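Local coordinates for protein allantoicase (Saccharomyces cerevisiae, PDB 1O59) that catalyses the hydrolysis of allantoate to (S)-ureidoglycolate and urea, letting yeast use purines as a secondary nitrogen source, at residues F270-F281 with G346-Y355. Sequence-based numbering, arbitrary orientation. Where two conformers were deposited one is given.
Sequences FIEKIIVDTAHF and GVKRIRVWGY
With CG of Phe281 anti to its carbonyl carbon (chi1 -61°), the phenyl ring lies flat against the backbone of Gly346, whose CA makes a CH-pi contact 3.7 Å from the ring centroid. Replacing the ring with the methyl of an alanine would remove the face that covers the Gly346-Val347 peptide and would probably open a gap there. Between strands 270-277 and 349-354, Ile275 and Arg351 exchange a pair of backbone bonds, Ile275 N to Arg351 O (2.9 Å) being nearly straight at 172°. A classic beta bulge lies toward each end: Trp353 O accepts from Glu272 N (2.7 Å) and Lys273 N (3.2 Å), with Phe270 and Tyr355 paired beyond, while Asp277 O accepts from Arg349 N and, weakly, from Lys348 N. Asp277 OD1 accepts from Ala279 N, forming an Asx turn, and forms a salt bridge with Arg238. The opposite face, of Ile271, Ile274, Val276, Ile350 and Val352, is aliphatic; Val347 CG1 meets Val276 CG1 at 3.9 Å from strand 346-347. Strand 270-277 runs between 346-354 and 323-331 in an antiparallel sheet of the second allantoicase repeat, and on the aliphatic side Val347 and Ile350 touch Ile341 and Leu339 of strand 336-342.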
loop_
_atom_site.group_PDB
_atom_site.type_symbol
_atom_site.label_atom_id
_atom_site.label_comp_id
_atom_site.label_asym_id
_atom_site.label_seq_id
_atom_site.Cartn_x
_atom_site.Cartn_y
_atom_site.Cartn_z
ATOM N N PHE A 270 -0.477 -25.032 -7.608
ATOM C CA PHE A 270 -0.664 -25.002 -9.042
ATOM C C PHE A 270 -0.635 -23.566 -9.525
ATOM O O PHE A 270 -1.165 -22.678 -8.853
ATOM C CB PHE A 270 -2.019 -25.596 -9.365
ATOM C CG PHE A 270 -2.289 -25.751 -10.834
ATOM C CD1 PHE A 270 -1.624 -26.731 -11.578
ATOM C CD2 PHE A 270 -3.247 -24.961 -11.464
ATOM C CE1 PHE A 270 -1.897 -26.905 -12.938
ATOM C CE2 PHE A 270 -3.531 -25.124 -12.815
ATOM C CZ PHE A 270 -2.859 -26.100 -13.560
ATOM N N ILE A 271 -0.017 -23.341 -10.683
ATOM C CA ILE A 271 -0.139 -22.048 -11.390
ATOM C C ILE A 271 -0.779 -22.222 -12.750
ATOM O O ILE A 271 -0.244 -22.888 -13.621
ATOM C CB ILE A 271 1.209 -21.340 -11.538
ATOM C CG1 ILE A 271 1.709 -20.895 -10.166
ATOM C CG2 ILE A 271 1.058 -20.114 -12.434
ATOM C CD1 ILE A 271 3.135 -20.443 -10.169
ATOM N N GLU A 272 -1.924 -21.586 -12.912
ATOM C CA GLU A 272 -2.721 -21.685 -14.123
ATOM C C GLU A 272 -2.223 -20.755 -15.236
ATOM O O GLU A 272 -2.132 -21.126 -16.394
ATOM C CB GLU A 272 -4.158 -21.301 -13.777
ATOM C CG GLU A 272 -5.200 -22.218 -14.385
ATOM C CD GLU A 272 -5.830 -21.654 -15.634
ATOM O OE1 GLU A 272 -6.369 -20.499 -15.557
ATOM O OE2 GLU A 272 -5.791 -22.404 -16.663
ATOM N N LYS A 273 -1.895 -19.531 -14.844
ATOM C CA LYS A 273 -1.917 -18.404 -15.744
ATOM C C LYS A 273 -1.168 -17.258 -15.090
ATOM O O LYS A 273 -1.436 -16.907 -13.938
ATOM C CB LYS A 273 -3.375 -17.992 -15.954
ATOM C CG LYS A 273 -3.703 -17.455 -17.312
ATOM C CD LYS A 273 -4.926 -16.500 -17.237
ATOM C CE LYS A 273 -6.290 -17.163 -16.929
ATOM N NZ LYS A 273 -7.130 -16.313 -15.996
ATOM N N ILE A 274 -0.219 -16.687 -15.819
ATOM C CA ILE A 274 0.420 -15.445 -15.407
ATOM C C ILE A 274 0.110 -14.330 -16.416
ATOM O O ILE A 274 0.144 -14.525 -17.618
ATOM C CB ILE A 274 1.917 -15.639 -15.183
ATOM C CG1 ILE A 274 2.123 -16.644 -14.038
ATOM C CG2 ILE A 274 2.564 -14.305 -14.857
ATOM C CD1 ILE A 274 3.582 -16.890 -13.609
ATOM N N ILE A 275 -0.240 -13.170 -15.882
ATOM C CA ILE A 275 -0.587 -12.000 -16.686
ATOM C C ILE A 275 0.341 -10.829 -16.354
ATOM O O ILE A 275 0.457 -10.428 -15.210
ATOM C CB ILE A 275 -2.058 -11.584 -16.456
ATOM C CG1 ILE A 275 -2.999 -12.781 -16.643
ATOM C CG2 ILE A 275 -2.422 -10.445 -17.404
ATOM C CD1 ILE A 275 -4.464 -12.420 -16.393
ATOM N N VAL A 276 0.998 -10.301 -17.374
ATOM C CA VAL A 276 1.819 -9.110 -17.245
ATOM C C VAL A 276 1.173 -8.009 -18.093
ATOM O O VAL A 276 1.008 -8.143 -19.317
ATOM C CB VAL A 276 3.249 -9.410 -17.668
ATOM C CG1 VAL A 276 4.123 -8.203 -17.549
ATOM C CG2 VAL A 276 3.805 -10.491 -16.817
ATOM N N ASP A 277 0.792 -6.935 -17.405
ATOM C CA ASP A 277 -0.002 -5.860 -17.974
ATOM C C ASP A 277 0.789 -4.570 -18.075
ATOM O O ASP A 277 1.236 -4.020 -17.061
ATOM C CB ASP A 277 -1.212 -5.640 -17.080
ATOM C CG ASP A 277 -2.259 -4.752 -17.698
ATOM O OD1 ASP A 277 -2.102 -4.204 -18.834
ATOM O OD2 ASP A 277 -3.329 -4.601 -17.095
ATOM N N THR A 278 0.963 -4.093 -19.303
ATOM C CA THR A 278 1.665 -2.829 -19.579
ATOM C C THR A 278 0.711 -1.669 -19.884
ATOM O O THR A 278 1.087 -0.722 -20.545
ATOM C CB THR A 278 2.613 -3.029 -20.762
ATOM O OG1 THR A 278 1.898 -3.585 -21.875
ATOM C CG2 THR A 278 3.696 -4.075 -20.418
ATOM N N ALA A 279 -0.529 -1.769 -19.407
ATOM C CA ALA A 279 -1.528 -0.698 -19.525
ATOM C C ALA A 279 -0.891 0.676 -19.326
ATOM O O ALA A 279 -0.155 0.892 -18.359
ATOM C CB ALA A 279 -2.686 -0.902 -18.522
ATOM N N HIS A 280 -1.167 1.569 -20.272
ATOM C CA HIS A 280 -0.659 2.962 -20.285
ATOM C C HIS A 280 0.813 3.170 -20.555
ATOM O O HIS A 280 1.182 4.293 -20.896
ATOM C CB HIS A 280 -1.085 3.777 -19.059
ATOM C CG HIS A 280 -2.532 3.619 -18.737
ATOM N ND1 HIS A 280 -3.526 4.020 -19.600
ATOM C CD2 HIS A 280 -3.155 3.027 -17.692
ATOM C CE1 HIS A 280 -4.705 3.720 -19.077
ATOM N NE2 HIS A 280 -4.506 3.131 -17.910
ATOM N N PHE A 281 1.627 2.125 -20.496
ATOM C CA PHE A 281 3.033 2.250 -20.903
ATOM C C PHE A 281 3.192 2.020 -22.402
ATOM O O PHE A 281 3.176 0.893 -22.896
ATOM C CB PHE A 281 3.915 1.325 -20.092
ATOM C CG PHE A 281 3.863 1.620 -18.637
ATOM C CD1 PHE A 281 4.604 2.671 -18.109
ATOM C CD2 PHE A 281 3.001 0.901 -17.788
ATOM C CE1 PHE A 281 4.537 2.981 -16.748
ATOM C CE2 PHE A 281 2.942 1.196 -16.408
ATOM C CZ PHE A 281 3.701 2.232 -15.890
ATOM N N GLY A 346 8.157 0.012 -17.906
ATOM C CA GLY A 346 7.018 0.101 -17.024
ATOM C C GLY A 346 6.022 -1.007 -17.219
ATOM O O GLY A 346 5.634 -1.325 -18.327
ATOM N N VAL A 347 5.588 -1.566 -16.102
ATOM C CA VAL A 347 4.546 -2.568 -16.068
ATOM C C VAL A 347 3.459 -2.093 -15.085
ATOM O O VAL A 347 3.774 -1.693 -13.975
ATOM C CB VAL A 347 5.141 -3.911 -15.578
ATOM C CG1 VAL A 347 4.032 -4.949 -15.368
ATOM C CG2 VAL A 347 6.170 -4.430 -16.572
ATOM N N LYS A 348 2.195 -2.148 -15.486
ATOM C CA LYS A 348 1.092 -1.798 -14.569
ATOM C C LYS A 348 0.799 -2.880 -13.499
ATOM O O LYS A 348 0.657 -2.573 -12.335
ATOM C CB LYS A 348 -0.182 -1.496 -15.361
ATOM C CG LYS A 348 -1.261 -0.723 -14.608
ATOM C CD LYS A 348 -0.767 0.663 -14.152
ATOM C CE LYS A 348 -0.922 1.692 -15.214
ATOM N NZ LYS A 348 -2.368 2.112 -15.270
ATOM N N ARG A 349 0.663 -4.132 -13.922
ATOM C CA ARG A 349 0.263 -5.188 -13.017
ATOM C C ARG A 349 0.900 -6.499 -13.359
ATOM O O ARG A 349 1.308 -6.741 -14.515
ATOM C CB ARG A 349 -1.245 -5.388 -13.052
ATOM C CG ARG A 349 -2.075 -4.154 -12.694
ATOM C CD ARG A 349 -2.091 -3.775 -11.227
ATOM N NE ARG A 349 -3.004 -2.659 -11.042
ATOM C CZ ARG A 349 -2.666 -1.395 -10.988
ATOM N NH1 ARG A 349 -1.418 -1.008 -11.078
ATOM N NH2 ARG A 349 -3.603 -0.489 -10.887
ATOM N N ILE A 350 1.004 -7.339 -12.325
ATOM C CA ILE A 350 1.218 -8.775 -12.510
ATOM C C ILE A 350 0.200 -9.613 -11.718
ATOM O O ILE A 350 -0.161 -9.321 -10.566
ATOM C CB ILE A 350 2.696 -9.203 -12.235
ATOM C CG1 ILE A 350 2.880 -10.684 -12.634
ATOM C CG2 ILE A 350 3.107 -8.987 -10.768
ATOM C CD1 ILE A 350 4.319 -11.130 -12.646
ATOM N N ARG A 351 -0.304 -10.629 -12.402
ATOM C CA ARG A 351 -1.353 -11.475 -11.875
ATOM C C ARG A 351 -0.822 -12.853 -11.990
ATOM O O ARG A 351 -0.286 -13.197 -13.030
ATOM C CB ARG A 351 -2.660 -11.385 -12.684
ATOM C CG ARG A 351 -3.088 -10.003 -13.057
ATOM C CD ARG A 351 -3.235 -9.099 -11.879
ATOM N NE ARG A 351 -4.023 -7.931 -12.179
ATOM C CZ ARG A 351 -4.271 -6.952 -11.327
ATOM N NH1 ARG A 351 -3.772 -6.990 -10.092
ATOM N NH2 ARG A 351 -5.032 -5.927 -11.720
ATOM N N VAL A 352 -0.974 -13.626 -10.928
ATOM C CA VAL A 352 -0.544 -15.011 -10.888
ATOM C C VAL A 352 -1.731 -15.833 -10.432
ATOM O O VAL A 352 -1.980 -16.000 -9.227
ATOM C CB VAL A 352 0.647 -15.199 -9.928
ATOM C CG1 VAL A 352 1.121 -16.617 -9.942
ATOM C CG2 VAL A 352 1.791 -14.245 -10.314
ATOM N N TRP A 353 -2.475 -16.329 -11.409
ATOM C CA TRP A 353 -3.648 -17.141 -11.128
ATOM C C TRP A 353 -3.317 -18.624 -10.911
ATOM O O TRP A 353 -2.643 -19.253 -11.711
ATOM C CB TRP A 353 -4.652 -17.003 -12.245
ATOM C CG TRP A 353 -5.350 -15.681 -12.268
ATOM C CD1 TRP A 353 -5.014 -14.599 -12.997
ATOM C CD2 TRP A 353 -6.548 -15.336 -11.562
ATOM N NE1 TRP A 353 -5.910 -13.581 -12.779
ATOM C CE2 TRP A 353 -6.876 -14.020 -11.913
ATOM C CE3 TRP A 353 -7.375 -16.009 -10.671
ATOM C CZ2 TRP A 353 -7.976 -13.363 -11.393
ATOM C CZ3 TRP A 353 -8.467 -15.354 -10.151
ATOM C CH2 TRP A 353 -8.763 -14.050 -10.521
ATOM N N GLY A 354 -3.830 -19.158 -9.810
ATOM C CA GLY A 354 -3.569 -20.515 -9.394
ATOM C C GLY A 354 -4.191 -20.747 -8.037
ATOM O O GLY A 354 -5.084 -20.022 -7.622
ATOM N N TYR A 355 -3.692 -21.732 -7.324
ATOM C CA TYR A 355 -4.210 -22.023 -5.992
ATOM C C TYR A 355 -3.078 -22.616 -5.166
ATOM O O TYR A 355 -1.990 -22.869 -5.688
ATOM C CB TYR A 355 -5.421 -22.976 -6.069
ATOM C CG TYR A 355 -5.064 -24.427 -6.300
ATOM C CD1 TYR A 355 -5.205 -25.043 -7.549
ATOM C CD2 TYR A 355 -4.590 -25.198 -5.245
ATOM C CE1 TYR A 355 -4.858 -26.428 -7.726
ATOM C CE2 TYR A 355 -4.251 -26.549 -5.396
ATOM C CZ TYR A 355 -4.370 -27.170 -6.619
ATOM O OH TYR A 355 -4.001 -28.511 -6.630
ATOM O OXT TYR A 355 -3.259 -22.864 -3.982
HETATM O O HOH W 1 -4.954 -6.407 -15.150
#